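Local coordinates for protein protease VII (PDB 1I78) that cleaves polypeptides as an outer-membrane endopeptidase of the omptin family, a beta-barrel protease that prefers to cut between paired basic residues, at residues G19-K24 with N284-T289; D191-G196 with G238-P243; A132-S137 with K177-G182; D10-D15 with I56-M61. The protein carries 3 engineered substitutions. All blocks are in the same frame, centred on the assembly; numbering follows the deposited sequence.

Overall arrangement
All four contacts join neighbouring strands of one closed antiparallel barrel, the omptin fold. Interaction 1 closes the cylinder by pairing the first strand, 12-31, with the last, 272-296; interaction 4 lies at the N-terminal end of that first strand, its centre about 27 Å away, near both chain termini. Interactions 2 and 4 occupy the end of the barrel with the short turns, consistent with the periplasmic side, and their centres are 17 Å apart. Interaction 3 lies nearer mid-barrel, 18 Å from interaction 1 between centres. Bound octyl glucoside lies about 12 Å from the side chains of Ser137 and Ile56. In omptins the active site lies at the extracellular end, opposite the periplasmic turns.

Interaction 1: residues G19-K24 with N284-T289; sequences GTLSGK and NYNFIT
Thr20 and Thr289 form an antiparallel hydrogen-bonded pair, with Thr20 N to Thr289 O at 2.9 Å and Thr289 N to Thr20 O at 3.0 Å, and their side chains run next to each other on the outer surface. Leu21 turns to the barrel interior. Its CG stands opposite the backbone N (chi1 164°), which carries CD1 across the strand boundary to Ile288 CG1 at 3.5 Å, with Asn286 CB flanking the same methyl; Trp71 touches both Leu21 and Ile288 from a more distant strand. Ser22 returns to the outer surface and exchanges two backbone bonds with Phe287, Ser22 N lying 2.8 Å from Phe287 O. The hydroxyl of Ser22 belongs to the other neighbouring strand, where it bonds to the backbone N of Asn48, while a water bridges Phe287 O and Thr20 O through weak bonds. At Gly23 the partner is Asn286, whose OD1 approaches Gly23 CA at 3.5 Å; the amide nitrogen of Asn286 is bonded instead to Asn254. Lys24 ends the walk in a CH-pi contact: CB lies over one face of the Tyr285 ring, 4.2 Å from its centroid and 28° off the normal. Tyr285 holds its CG between the backbone N and carbonyl carbon (chi1 68°), swinging the ring across toward the lysine, and its OH reaches Lys24 CD at 3.8 Å. Joining the first and last strands of the barrel thus rests chiefly on the backbone ladder, supported by apolar contact within and by a tyrosine covering the aliphatic stem of a lysine outside.

Interaction 2: residues D191-G196 with G238-P243; sequences DFELGG and GYYVTP
Glu193 OE1 is gripped twice: Tyr240 OH donates to it at 2.6 Å, and Lys246 NZ forms a salt bridge with it. The pair ties together the strands of the 192-213/219-242 beta hairpin, at the end away from its connecting loop, consistent with the periplasmic rim of the omptin barrel. The phenol arrives from above the carboxylate, 38° out of its plane, and the carboxylate and ring planes stand 79° apart. Glu193 extends from a CG anti to the backbone N (chi1 -166°), long enough to span the gap to the hydroxyl. Tyr240 also takes part in a cation-pi contact with Arg188, which in turn is salt-bridged to Asp191. With lysine and arginine so close, the glutamate is probably held in its charged form, and the tyrosine is fixed at its ring as well as at its hydroxyl.

Beneath these side chains the backbones pair: Glu193 N to Gly238 O at 2.9 Å and Gly238 N to Glu193 O at 2.8 Å. Gly238 contributes only backbone here, and Glu193 meets the side chain of Tyr240, two residues further on. On the outer surface Phe192 and Tyr239 form the adjoining non-hydrogen-bonded pair. The Phe192 ring inclines back to bring CD1 to 3.2 Å from Gly238 O, whereas the Tyr239 ring lies against Asp191, CE1 meeting CB at 3.6 Å. Beyond that pair the last backbone bond runs from Tyr240 N to Asp191 O, 2.8 Å, and the same carbonyl oxygen sits at the edge of the Tyr240 ring, 3.4 Å from CD1.

Interaction 3: residues A132-S137 with K177-G182; sequences AGYQES and KMPYIG
Tyr180 carries its CG between the backbone N and carbonyl carbon (chi1 71°), a torsion that swings the ring sidelong over Gly133 on the neighbouring strand. Gly133 CA sits over the ring face in a CH-pi contact, 4.0 Å from the centroid and 23° off the normal. This is aromatic rescue of glycine, the mortise-and-tenon joint of membrane beta barrels, and it falls at a hydrogen-bonded pair, with Gly133 N to Tyr180 O at 2.8 Å. The Gln135 side chain crosses that of Tyr180 at about a right angle, its CG 3.4 Å from Tyr180 CE2. The hydroxyl of Tyr180 bonds to Asp113 and more weakly to Lys199, holding the ring in place from its far end.

On the outer face Tyr134 instead has its CG anti to the backbone N (chi1 177°). Its ring runs alongside Lys177, OH meeting CG at 3.5 Å, and Pro179 CG approaches the ring edge at 4.0 Å from CD1. Proline belongs to a non-hydrogen-bonded pair here, so its missing N-H costs this pairing no bond. Tyr134 OH donates to Glu136 OE2 at 2.7 Å, while the other oxygen of that carboxylate is salt-bridged to Arg138. The contact thus divides its polar work: an acid within the barrel fixes the tyrosine that fills the glycine site, and outside a tyrosine and an arginine share one glutamate.

Interaction 4: residues D10-D15 with I56-M61; sequences DNINAD and INWDLM
Asn13 and Asn57 face each other as an antiparallel hydrogen-bonded pair, Asn13 N to Asn57 O at 3.0 Å and Asn57 N to Asn13 O at 2.9 Å, where the short strand segments run at 164° to one another. Ile12 with Trp58 and Ala14 with Ile56 are the non-hydrogen-bonded pairs to either side. One further bond, Asp59 N to Asn11 O at 2.9 Å, continues the ladder.

The two asparagines add one side-chain bond to the pair. Asn13 has its CG between backbone N and carbonyl carbon (chi1 72°), which leans the amide toward Asn57. Asn57 ND2 then donates to Asn13 OD1 at 3.2 Å, in the plane of that carbonyl and on a lone pair, while the acceptor lies only 14° out of the amide plane of Asn57. The amide oxygen of Asn57, OD1, is weakly bonded by Lys117 from strand 97-119.

These segments form the open end of the 12-31/37-58 hairpin in the omptin barrel, and the polar amides point inward while apolar groups cover the outside. There Ile12 and Trp58 run alongside one another, with Ile12 CD1 3.7 Å from Trp58 CD1. Ile12 CG2 also reaches Ile56 CG2 at 4.4 Å, and Ile56 CG2 in turn rests over one face of the indole, 3.8 Å above its plane and offset toward the rim. Next to the Asp59 N to Asn11 O bond, Asn11 CB packs against Asp59 CB at 3.7 Å, and the Asp59 carboxylate is bonded through OD1 to Ser65 OG on the next strand.

Interaction 1: residues G19-K24 with N284-T289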
loop_
_atom_site.group_PDB
_atom_site.type_symbol
_atom_site.label_atom_id
_atom_site.label_comp_id
_atom_site.label_asym_id
_atom_site.label_seq_id
_atom_site.Cartn_x
_atom_site.Cartn_y
_atom_site.Cartn_z
ATOM N N GLY A 19 -4.386 10.096 -12.082
ATOM C CA GLY A 19 -4.015 8.779 -12.539
ATOM C C GLY A 19 -4.740 7.654 -11.850
ATOM O O GLY A 19 -5.818 7.834 -11.280
ATOM N N THR A 20 -4.113 6.487 -11.882
ATOM C CA THR A 20 -4.695 5.298 -11.305
ATOM C C THR A 20 -3.749 4.563 -10.363
ATOM O O THR A 20 -2.519 4.699 -10.438
ATOM C CB THR A 20 -5.121 4.321 -12.414
ATOM O OG1 THR A 20 -3.947 3.809 -13.058
ATOM C CG2 THR A 20 -5.979 5.030 -13.458
ATOM N N LEU A 21 -4.363 3.767 -9.493
ATOM C CA LEU A 21 -3.675 2.960 -8.497
ATOM C C LEU A 21 -4.195 1.546 -8.594
ATOM O O LEU A 21 -5.398 1.328 -8.533
ATOM C CB LEU A 21 -3.975 3.465 -7.081
ATOM C CG LEU A 21 -3.611 2.470 -5.969
ATOM C CD1 LEU A 21 -2.118 2.520 -5.721
ATOM C CD2 LEU A 21 -4.400 2.785 -4.702
ATOM N N SER A 22 -3.291 0.587 -8.736
ATOM C CA SER A 22 -3.684 -0.813 -8.802
ATOM C C SER A 22 -2.850 -1.524 -7.753
ATOM O O SER A 22 -1.709 -1.138 -7.510
ATOM C CB SER A 22 -3.394 -1.383 -10.192
ATOM O OG SER A 22 -4.042 -0.613 -11.194
ATOM N N GLY A 23 -3.402 -2.547 -7.114
ATOM C CA GLY A 23 -2.615 -3.239 -6.112
ATOM C C GLY A 23 -3.247 -4.475 -5.518
ATOM O O GLY A 23 -4.337 -4.884 -5.909
ATOM N N LYS A 24 -2.547 -5.068 -4.560
ATOM C CA LYS A 24 -3.019 -6.270 -3.896
ATOM C C LYS A 24 -2.384 -6.393 -2.526
ATOM O O LYS A 24 -1.203 -6.087 -2.339
ATOM C CB LYS A 24 -2.657 -7.491 -4.733
ATOM C CG LYS A 24 -3.077 -8.827 -4.143
ATOM C CD LYS A 24 -2.747 -9.932 -5.136
ATOM C CE LYS A 24 -3.290 -11.287 -4.717
ATOM N NZ LYS A 24 -2.978 -12.310 -5.765
ATOM N N ASN A 284 1.750 -6.324 0.859
ATOM C CA ASN A 284 1.024 -5.724 -0.249
ATOM C C ASN A 284 1.993 -5.207 -1.286
ATOM O O ASN A 284 3.201 -5.392 -1.174
ATOM C CB ASN A 284 0.144 -4.574 0.236
ATOM C CG ASN A 284 0.915 -3.287 0.434
ATOM O OD1 ASN A 284 2.142 -3.270 0.428
ATOM N ND2 ASN A 284 0.194 -2.196 0.626
ATOM N N TYR A 285 1.435 -4.596 -2.317
ATOM C CA TYR A 285 2.208 -3.971 -3.371
ATOM C C TYR A 285 1.240 -3.137 -4.179
ATOM O O TYR A 285 0.036 -3.397 -4.192
ATOM C CB TYR A 285 2.948 -5.001 -4.242
ATOM C CG TYR A 285 2.092 -5.894 -5.106
ATOM C CD1 TYR A 285 1.400 -5.386 -6.210
ATOM C CD2 TYR A 285 1.995 -7.259 -4.837
ATOM C CE1 TYR A 285 0.633 -6.217 -7.019
ATOM C CE2 TYR A 285 1.237 -8.099 -5.639
ATOM C CZ TYR A 285 0.557 -7.577 -6.727
ATOM O OH TYR A 285 -0.204 -8.414 -7.512
ATOM N N ASN A 286 1.761 -2.104 -4.818
ATOM C CA ASN A 286 0.931 -1.238 -5.621
ATOM C C ASN A 286 1.689 -0.729 -6.828
ATOM O O ASN A 286 2.927 -0.682 -6.846
ATOM C CB ASN A 286 0.453 -0.044 -4.803
ATOM C CG ASN A 286 -0.290 -0.460 -3.556
ATOM O OD1 ASN A 286 -1.383 -1.032 -3.631
ATOM N ND2 ASN A 286 0.302 -0.184 -2.390
ATOM N N PHE A 287 0.903 -0.365 -7.830
ATOM C CA PHE A 287 1.367 0.197 -9.076
ATOM C C PHE A 287 0.588 1.499 -9.204
ATOM O O PHE A 287 -0.644 1.499 -9.066
ATOM C CB PHE A 287 1.003 -0.715 -10.241
ATOM C CG PHE A 287 2.122 -1.566 -10.708
ATOM C CD1 PHE A 287 1.960 -2.949 -10.829
ATOM C CD2 PHE A 287 3.343 -0.993 -11.064
ATOM C CE1 PHE A 287 3.002 -3.757 -11.301
ATOM C CE2 PHE A 287 4.391 -1.785 -11.536
ATOM C CZ PHE A 287 4.221 -3.175 -11.657
ATOM N N ILE A 288 1.302 2.595 -9.443
ATOM C CA ILE A 288 0.681 3.895 -9.607
ATOM C C ILE A 288 1.115 4.519 -10.920
ATOM O O ILE A 288 2.307 4.711 -11.182
ATOM C CB ILE A 288 1.055 4.857 -8.483
ATOM C CG1 ILE A 288 0.468 4.359 -7.167
ATOM C CG2 ILE A 288 0.549 6.271 -8.825
ATOM C CD1 ILE A 288 0.756 5.277 -5.990
ATOM N N THR A 289 0.130 4.835 -11.749
ATOM C CA THR A 289 0.401 5.431 -13.041
ATOM C C THR A 289 -0.217 6.810 -12.994
ATOM O O THR A 289 -1.391 6.965 -12.671
ATOM C CB THR A 289 -0.203 4.572 -14.168
ATOM O OG1 THR A 289 0.509 3.326 -14.238
ATOM C CG2 THR A 289 -0.112 5.294 -15.507
HETATM O O HOH W 1 -1.626 1.857 -11.740
#

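Interaction 2: residues D191-G196 with G238-P243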
loop_
_atom_site.group_PDB
_atom_site.type_symbol
_atom_site.label_atom_id
_atom_site.label_comp_id
_atom_site.label_asym_id
_atom_site.label_seq_id
_atom_site.Cartn_x
_atom_site.Cartn_y
_atom_site.Cartn_z
ATOM N N ASP A 191 14.852 20.553 -23.486
ATOM C CA ASP A 191 13.661 20.779 -22.663
ATOM C C ASP A 191 13.033 19.469 -22.240
ATOM O O ASP A 191 11.921 19.445 -21.721
ATOM C CB ASP A 191 12.616 21.612 -23.411
ATOM C CG ASP A 191 13.034 23.065 -23.579
ATOM O OD1 ASP A 191 13.396 23.703 -22.562
ATOM O OD2 ASP A 191 12.991 23.569 -24.726
ATOM N N PHE A 192 13.753 18.375 -22.473
ATOM C CA PHE A 192 13.264 17.047 -22.115
ATOM C C PHE A 192 13.930 16.572 -20.814
ATOM O O PHE A 192 15.126 16.793 -20.594
ATOM C CB PHE A 192 13.551 16.063 -23.254
ATOM C CG PHE A 192 12.883 14.740 -23.082
ATOM C CD1 PHE A 192 11.501 14.656 -23.006
ATOM C CD2 PHE A 192 13.633 13.574 -22.969
ATOM C CE1 PHE A 192 10.867 13.420 -22.814
ATOM C CE2 PHE A 192 13.015 12.342 -22.778
ATOM C CZ PHE A 192 11.625 12.263 -22.698
ATOM N N GLU A 193 13.154 15.912 -19.958
ATOM C CA GLU A 193 13.684 15.453 -18.680
ATOM C C GLU A 193 13.231 14.054 -18.264
ATOM O O GLU A 193 12.042 13.724 -18.319
ATOM C CB GLU A 193 13.297 16.457 -17.591
ATOM C CG GLU A 193 14.044 16.297 -16.273
ATOM C CD GLU A 193 13.868 17.507 -15.366
ATOM O OE1 GLU A 193 12.742 17.739 -14.881
ATOM O OE2 GLU A 193 14.859 18.237 -15.153
ATOM N N LEU A 194 14.200 13.242 -17.852
ATOM C CA LEU A 194 13.958 11.880 -17.389
ATOM C C LEU A 194 14.430 11.811 -15.938
ATOM O O LEU A 194 15.514 12.296 -15.613
ATOM C CB LEU A 194 14.751 10.873 -18.231
ATOM C CG LEU A 194 14.384 10.677 -19.707
ATOM C CD1 LEU A 194 15.373 9.723 -20.343
ATOM C CD2 LEU A 194 12.976 10.132 -19.835
ATOM N N GLY A 195 13.614 11.222 -15.068
ATOM C CA GLY A 195 13.995 11.110 -13.672
ATOM C C GLY A 195 13.609 9.802 -13.001
ATOM O O GLY A 195 12.917 8.958 -13.577
ATOM N N GLY A 196 14.059 9.636 -11.763
ATOM C CA GLY A 196 13.744 8.430 -11.023
ATOM C C GLY A 196 13.868 8.627 -9.526
ATOM O O GLY A 196 14.527 9.554 -9.051
ATOM N N GLY A 238 9.257 13.943 -18.777
ATOM C CA GLY A 238 8.509 15.166 -18.975
ATOM C C GLY A 238 9.146 16.171 -19.909
ATOM O O GLY A 238 10.306 16.039 -20.321
ATOM N N TYR A 239 8.374 17.207 -20.212
ATOM C CA TYR A 239 8.806 18.250 -21.131
ATOM C C TYR A 239 8.525 19.646 -20.578
ATOM O O TYR A 239 7.444 19.912 -20.047
ATOM C CB TYR A 239 8.067 18.061 -22.467
ATOM C CG TYR A 239 8.507 18.974 -23.588
ATOM C CD1 TYR A 239 9.757 18.818 -24.196
ATOM C CD2 TYR A 239 7.665 19.988 -24.058
ATOM C CE1 TYR A 239 10.158 19.649 -25.248
ATOM C CE2 TYR A 239 8.055 20.825 -25.111
ATOM C CZ TYR A 239 9.301 20.651 -25.703
ATOM O OH TYR A 239 9.686 21.480 -26.741
ATOM N N TYR A 240 9.500 20.537 -20.697
ATOM C CA TYR A 240 9.294 21.902 -20.235
ATOM C C TYR A 240 8.555 22.701 -21.298
ATOM O O TYR A 240 9.157 23.189 -22.251
ATOM C CB TYR A 240 10.629 22.579 -19.897
ATOM C CG TYR A 240 11.254 22.033 -18.633
ATOM C CD1 TYR A 240 11.892 20.791 -18.635
ATOM C CD2 TYR A 240 11.149 22.724 -17.421
ATOM C CE1 TYR A 240 12.404 20.247 -17.472
ATOM C CE2 TYR A 240 11.659 22.189 -16.253
ATOM C CZ TYR A 240 12.286 20.943 -16.286
ATOM O OH TYR A 240 12.773 20.370 -15.133
ATOM N N VAL A 241 7.239 22.802 -21.153
ATOM C CA VAL A 241 6.441 23.565 -22.096
ATOM C C VAL A 241 6.828 25.044 -21.978
ATOM O O VAL A 241 6.899 25.749 -22.978
ATOM C CB VAL A 241 4.945 23.378 -21.827
ATOM C CG1 VAL A 241 4.136 24.364 -22.655
ATOM C CG2 VAL A 241 4.546 21.958 -22.180
ATOM N N THR A 242 7.059 25.514 -20.753
ATOM C CA THR A 242 7.506 26.892 -20.533
ATOM C C THR A 242 8.762 26.784 -19.674
ATOM O O THR A 242 9.107 25.700 -19.209
ATOM C CB THR A 242 6.461 27.763 -19.798
ATOM O OG1 THR A 242 6.323 27.318 -18.442
ATOM C CG2 THR A 242 5.119 27.696 -20.510
ATOM N N PRO A 243 9.470 27.899 -19.453
ATOM C CA PRO A 243 10.671 27.749 -18.626
ATOM C C PRO A 243 10.376 27.133 -17.260
ATOM O O PRO A 243 11.195 26.379 -16.729
ATOM C CB PRO A 243 11.199 29.177 -18.527
ATOM C CG PRO A 243 10.780 29.771 -19.843
ATOM C CD PRO A 243 9.358 29.272 -19.975
#

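Interaction 3: residues A132-S137 with K177-G182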
loop_
_atom_site.group_PDB
_atom_site.type_symbol
_atom_site.label_atom_id
_atom_site.label_comp_id
_atom_site.label_asym_id
_atom_site.label_seq_id
_atom_site.Cartn_x
_atom_site.Cartn_y
_atom_site.Cartn_z
ATOM N N ALA A 132 15.312 11.249 3.065
ATOM C CA ALA A 132 15.006 10.718 4.384
ATOM C C ALA A 132 13.599 11.231 4.627
ATOM O O ALA A 132 13.342 12.438 4.489
ATOM C CB ALA A 132 15.967 11.265 5.428
ATOM N N GLY A 133 12.679 10.330 4.957
ATOM C CA GLY A 133 11.317 10.770 5.172
ATOM C C GLY A 133 10.421 9.795 5.898
ATOM O O GLY A 133 10.853 8.742 6.374
ATOM N N TYR A 134 9.152 10.164 5.970
ATOM C CA TYR A 134 8.143 9.378 6.646
ATOM C C TYR A 134 6.869 9.352 5.796
ATOM O O TYR A 134 6.442 10.384 5.275
ATOM C CB TYR A 134 7.849 10.023 8.003
ATOM C CG TYR A 134 6.756 9.341 8.782
ATOM C CD1 TYR A 134 6.991 8.124 9.420
ATOM C CD2 TYR A 134 5.482 9.898 8.865
ATOM C CE1 TYR A 134 5.992 7.471 10.125
ATOM C CE2 TYR A 134 4.465 9.253 9.569
ATOM C CZ TYR A 134 4.735 8.032 10.198
ATOM O OH TYR A 134 3.750 7.359 10.885
ATOM N N GLN A 135 6.255 8.183 5.668
ATOM C CA GLN A 135 5.023 8.055 4.882
ATOM C C GLN A 135 3.984 7.258 5.631
ATOM O O GLN A 135 4.319 6.393 6.420
ATOM C CB GLN A 135 5.264 7.318 3.566
ATOM C CG GLN A 135 6.121 8.019 2.566
ATOM C CD GLN A 135 6.334 7.173 1.318
ATOM O OE1 GLN A 135 6.715 5.999 1.404
ATOM N NE2 GLN A 135 6.096 7.770 0.150
ATOM N N GLU A 136 2.720 7.546 5.359
ATOM C CA GLU A 136 1.611 6.823 5.967
ATOM C C GLU A 136 0.545 6.574 4.904
ATOM O O GLU A 136 0.111 7.499 4.227
ATOM C CB GLU A 136 0.988 7.615 7.112
ATOM C CG GLU A 136 1.569 7.336 8.476
ATOM C CD GLU A 136 0.684 7.872 9.600
ATOM O OE1 GLU A 136 -0.562 7.763 9.479
ATOM O OE2 GLU A 136 1.233 8.384 10.605
ATOM N N SER A 137 0.130 5.325 4.743
ATOM C CA SER A 137 -0.913 5.027 3.772
ATOM C C SER A 137 -2.015 4.227 4.446
ATOM O O SER A 137 -1.761 3.490 5.400
ATOM C CB SER A 137 -0.343 4.248 2.573
ATOM O OG SER A 137 0.289 3.055 2.988
ATOM N N LYS A 177 2.935 2.740 8.378
ATOM C CA LYS A 177 3.753 3.858 8.833
ATOM C C LYS A 177 5.128 3.533 8.292
ATOM O O LYS A 177 5.673 2.481 8.607
ATOM C CB LYS A 177 3.799 3.897 10.353
ATOM C CG LYS A 177 2.447 4.133 11.014
ATOM C CD LYS A 177 2.621 4.341 12.510
ATOM C CE LYS A 177 1.290 4.358 13.207
ATOM N NZ LYS A 177 1.441 4.626 14.667
ATOM N N MET A 178 5.700 4.422 7.486
ATOM C CA MET A 178 6.993 4.112 6.893
ATOM C C MET A 178 8.134 5.120 6.958
ATOM O O MET A 178 8.187 6.067 6.182
ATOM C CB MET A 178 6.803 3.723 5.419
ATOM C CG MET A 178 5.739 2.666 5.154
ATOM S SD MET A 178 5.544 2.301 3.381
ATOM C CE MET A 178 3.941 3.038 3.068
ATOM N N PRO A 179 9.046 4.950 7.917
ATOM C CA PRO A 179 10.163 5.894 7.957
ATOM C C PRO A 179 11.041 5.344 6.823
ATOM O O PRO A 179 11.177 4.130 6.692
ATOM C CB PRO A 179 10.767 5.643 9.333
ATOM C CG PRO A 179 9.573 5.224 10.149
ATOM C CD PRO A 179 8.883 4.275 9.216
ATOM N N TYR A 180 11.649 6.188 6.003
ATOM C CA TYR A 180 12.429 5.618 4.907
ATOM C C TYR A 180 13.581 6.475 4.410
ATOM O O TYR A 180 13.641 7.667 4.664
ATOM C CB TYR A 180 11.487 5.332 3.727
ATOM C CG TYR A 180 11.009 6.604 3.045
ATOM C CD1 TYR A 180 11.786 7.226 2.061
ATOM C CD2 TYR A 180 9.821 7.237 3.446
ATOM C CE1 TYR A 180 11.404 8.434 1.497
ATOM C CE2 TYR A 180 9.428 8.458 2.884
ATOM C CZ TYR A 180 10.228 9.051 1.906
ATOM O OH TYR A 180 9.851 10.254 1.333
ATOM N N ILE A 181 14.494 5.845 3.688
ATOM C CA ILE A 181 15.617 6.548 3.087
ATOM C C ILE A 181 15.479 6.345 1.575
ATOM O O ILE A 181 14.849 5.374 1.120
ATOM C CB ILE A 181 16.977 5.984 3.555
ATOM C CG1 ILE A 181 17.051 4.490 3.228
ATOM C CG2 ILE A 181 17.168 6.286 5.036
ATOM C CD1 ILE A 181 18.311 3.781 3.695
ATOM N N GLY A 182 16.054 7.256 0.794
ATOM C CA GLY A 182 15.952 7.113 -0.641
ATOM C C GLY A 182 16.998 7.805 -1.484
ATOM O O GLY A 182 17.972 8.376 -0.988
#

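Interaction 4: residues D10-D15 with I56-M61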
loop_
_atom_site.group_PDB
_atom_site.type_symbol
_atom_site.label_atom_id
_atom_site.label_comp_id
_atom_site.label_asym_id
_atom_site.label_seq_id
_atom_site.Cartn_x
_atom_site.Cartn_y
_atom_site.Cartn_z
ATOM N N ASP A 10 12.363 31.368 -1.210
ATOM C CA ASP A 10 11.610 31.823 -2.368
ATOM C C ASP A 10 11.353 30.681 -3.377
ATOM O O ASP A 10 10.279 30.611 -3.979
ATOM C CB ASP A 10 12.393 32.970 -3.029
ATOM C CG ASP A 10 11.847 33.361 -4.393
ATOM O OD1 ASP A 10 10.730 33.926 -4.459
ATOM O OD2 ASP A 10 12.542 33.102 -5.403
ATOM N N ASN A 11 12.334 29.793 -3.545
ATOM C CA ASN A 11 12.241 28.663 -4.478
ATOM C C ASN A 11 11.176 27.635 -4.109
ATOM O O ASN A 11 11.370 26.839 -3.200
ATOM C CB ASN A 11 13.584 27.941 -4.558
ATOM C CG ASN A 11 14.696 28.826 -5.068
ATOM O OD1 ASN A 11 14.792 30.000 -4.702
ATOM N ND2 ASN A 11 15.558 28.263 -5.908
ATOM N N ILE A 12 10.064 27.633 -4.830
ATOM C CA ILE A 12 8.994 26.685 -4.555
ATOM C C ILE A 12 8.401 26.155 -5.851
ATOM O O ILE A 12 8.381 26.845 -6.872
ATOM C CB ILE A 12 7.865 27.346 -3.731
ATOM C CG1 ILE A 12 8.439 27.915 -2.432
ATOM C CG2 ILE A 12 6.769 26.328 -3.421
ATOM C CD1 ILE A 12 7.419 28.631 -1.573
ATOM N N ASN A 13 7.934 24.916 -5.814
ATOM C CA ASN A 13 7.310 24.329 -6.982
ATOM C C ASN A 13 6.184 23.445 -6.503
ATOM O O ASN A 13 6.286 22.827 -5.452
ATOM C CB ASN A 13 8.325 23.533 -7.817
ATOM C CG ASN A 13 8.742 22.231 -7.170
ATOM O OD1 ASN A 13 7.943 21.313 -7.022
ATOM N ND2 ASN A 13 10.006 22.142 -6.793
ATOM N N ALA A 14 5.095 23.427 -7.261
ATOM C CA ALA A 14 3.930 22.626 -6.922
ATOM C C ALA A 14 3.793 21.519 -7.963
ATOM O O ALA A 14 4.273 21.647 -9.089
ATOM C CB ALA A 14 2.685 23.498 -6.901
ATOM N N ASP A 15 3.124 20.439 -7.582
ATOM C CA ASP A 15 2.960 19.298 -8.458
ATOM C C ASP A 15 1.563 18.723 -8.271
ATOM O O ASP A 15 1.222 18.268 -7.183
ATOM C CB ASP A 15 4.009 18.250 -8.083
ATOM C CG ASP A 15 4.130 17.143 -9.104
ATOM O OD1 ASP A 15 3.083 16.607 -9.538
ATOM O OD2 ASP A 15 5.283 16.801 -9.458
ATOM N N ILE A 56 4.319 19.592 -2.806
ATOM C CA ILE A 56 4.793 20.947 -2.638
ATOM C C ILE A 56 6.252 20.798 -2.256
ATOM O O ILE A 56 6.585 20.088 -1.305
ATOM C CB ILE A 56 4.018 21.684 -1.529
ATOM C CG1 ILE A 56 2.521 21.646 -1.848
ATOM C CG2 ILE A 56 4.487 23.141 -1.441
ATOM C CD1 ILE A 56 1.625 22.049 -0.697
ATOM N N ASN A 57 7.121 21.445 -3.022
ATOM C CA ASN A 57 8.543 21.376 -2.760
ATOM C C ASN A 57 9.144 22.740 -2.478
ATOM O O ASN A 57 8.913 23.708 -3.216
ATOM C CB ASN A 57 9.265 20.732 -3.944
ATOM C CG ASN A 57 9.027 19.233 -4.031
ATOM O OD1 ASN A 57 9.553 18.461 -3.219
ATOM N ND2 ASN A 57 8.226 18.814 -5.015
ATOM N N TRP A 58 9.916 22.805 -1.398
ATOM C CA TRP A 58 10.594 24.031 -1.000
ATOM C C TRP A 58 12.083 23.786 -1.192
ATOM O O TRP A 58 12.667 22.968 -0.490
ATOM C CB TRP A 58 10.328 24.353 0.480
ATOM C CG TRP A 58 8.904 24.724 0.831
ATOM C CD1 TRP A 58 8.353 25.980 0.814
ATOM C CD2 TRP A 58 7.869 23.845 1.316
ATOM N NE1 TRP A 58 7.048 25.941 1.266
ATOM C CE2 TRP A 58 6.726 24.647 1.581
ATOM C CE3 TRP A 58 7.798 22.462 1.555
ATOM C CZ2 TRP A 58 5.526 24.107 2.078
ATOM C CZ3 TRP A 58 6.600 21.926 2.051
ATOM C CH2 TRP A 58 5.482 22.752 2.306
ATOM N N ASP A 59 12.693 24.460 -2.162
ATOM C CA ASP A 59 14.130 24.307 -2.378
ATOM C C ASP A 59 14.851 25.421 -1.606
ATOM O O ASP A 59 15.358 26.376 -2.196
ATOM C CB ASP A 59 14.476 24.387 -3.867
ATOM C CG ASP A 59 13.865 23.251 -4.678
ATOM O OD1 ASP A 59 13.896 22.076 -4.240
ATOM O OD2 ASP A 59 13.356 23.540 -5.778
ATOM N N LEU A 60 14.882 25.272 -0.281
ATOM C CA LEU A 60 15.493 26.230 0.640
ATOM C C LEU A 60 16.964 26.571 0.423
ATOM O O LEU A 60 17.348 27.733 0.489
ATOM C CB LEU A 60 15.330 25.727 2.068
ATOM C CG LEU A 60 13.939 25.222 2.392
ATOM C CD1 LEU A 60 13.871 24.843 3.852
ATOM C CD2 LEU A 60 12.932 26.306 2.065
ATOM N N MET A 61 17.793 25.558 0.206
ATOM C CA MET A 61 19.219 25.779 -0.007
ATOM C C MET A 61 19.697 24.863 -1.118
ATOM O O MET A 61 19.027 23.890 -1.457
ATOM C CB MET A 61 20.018 25.466 1.263
ATOM C CG MET A 61 19.670 26.320 2.468
ATOM S SD MET A 61 20.769 25.999 3.879
ATOM C CE MET A 61 19.633 26.269 5.251
#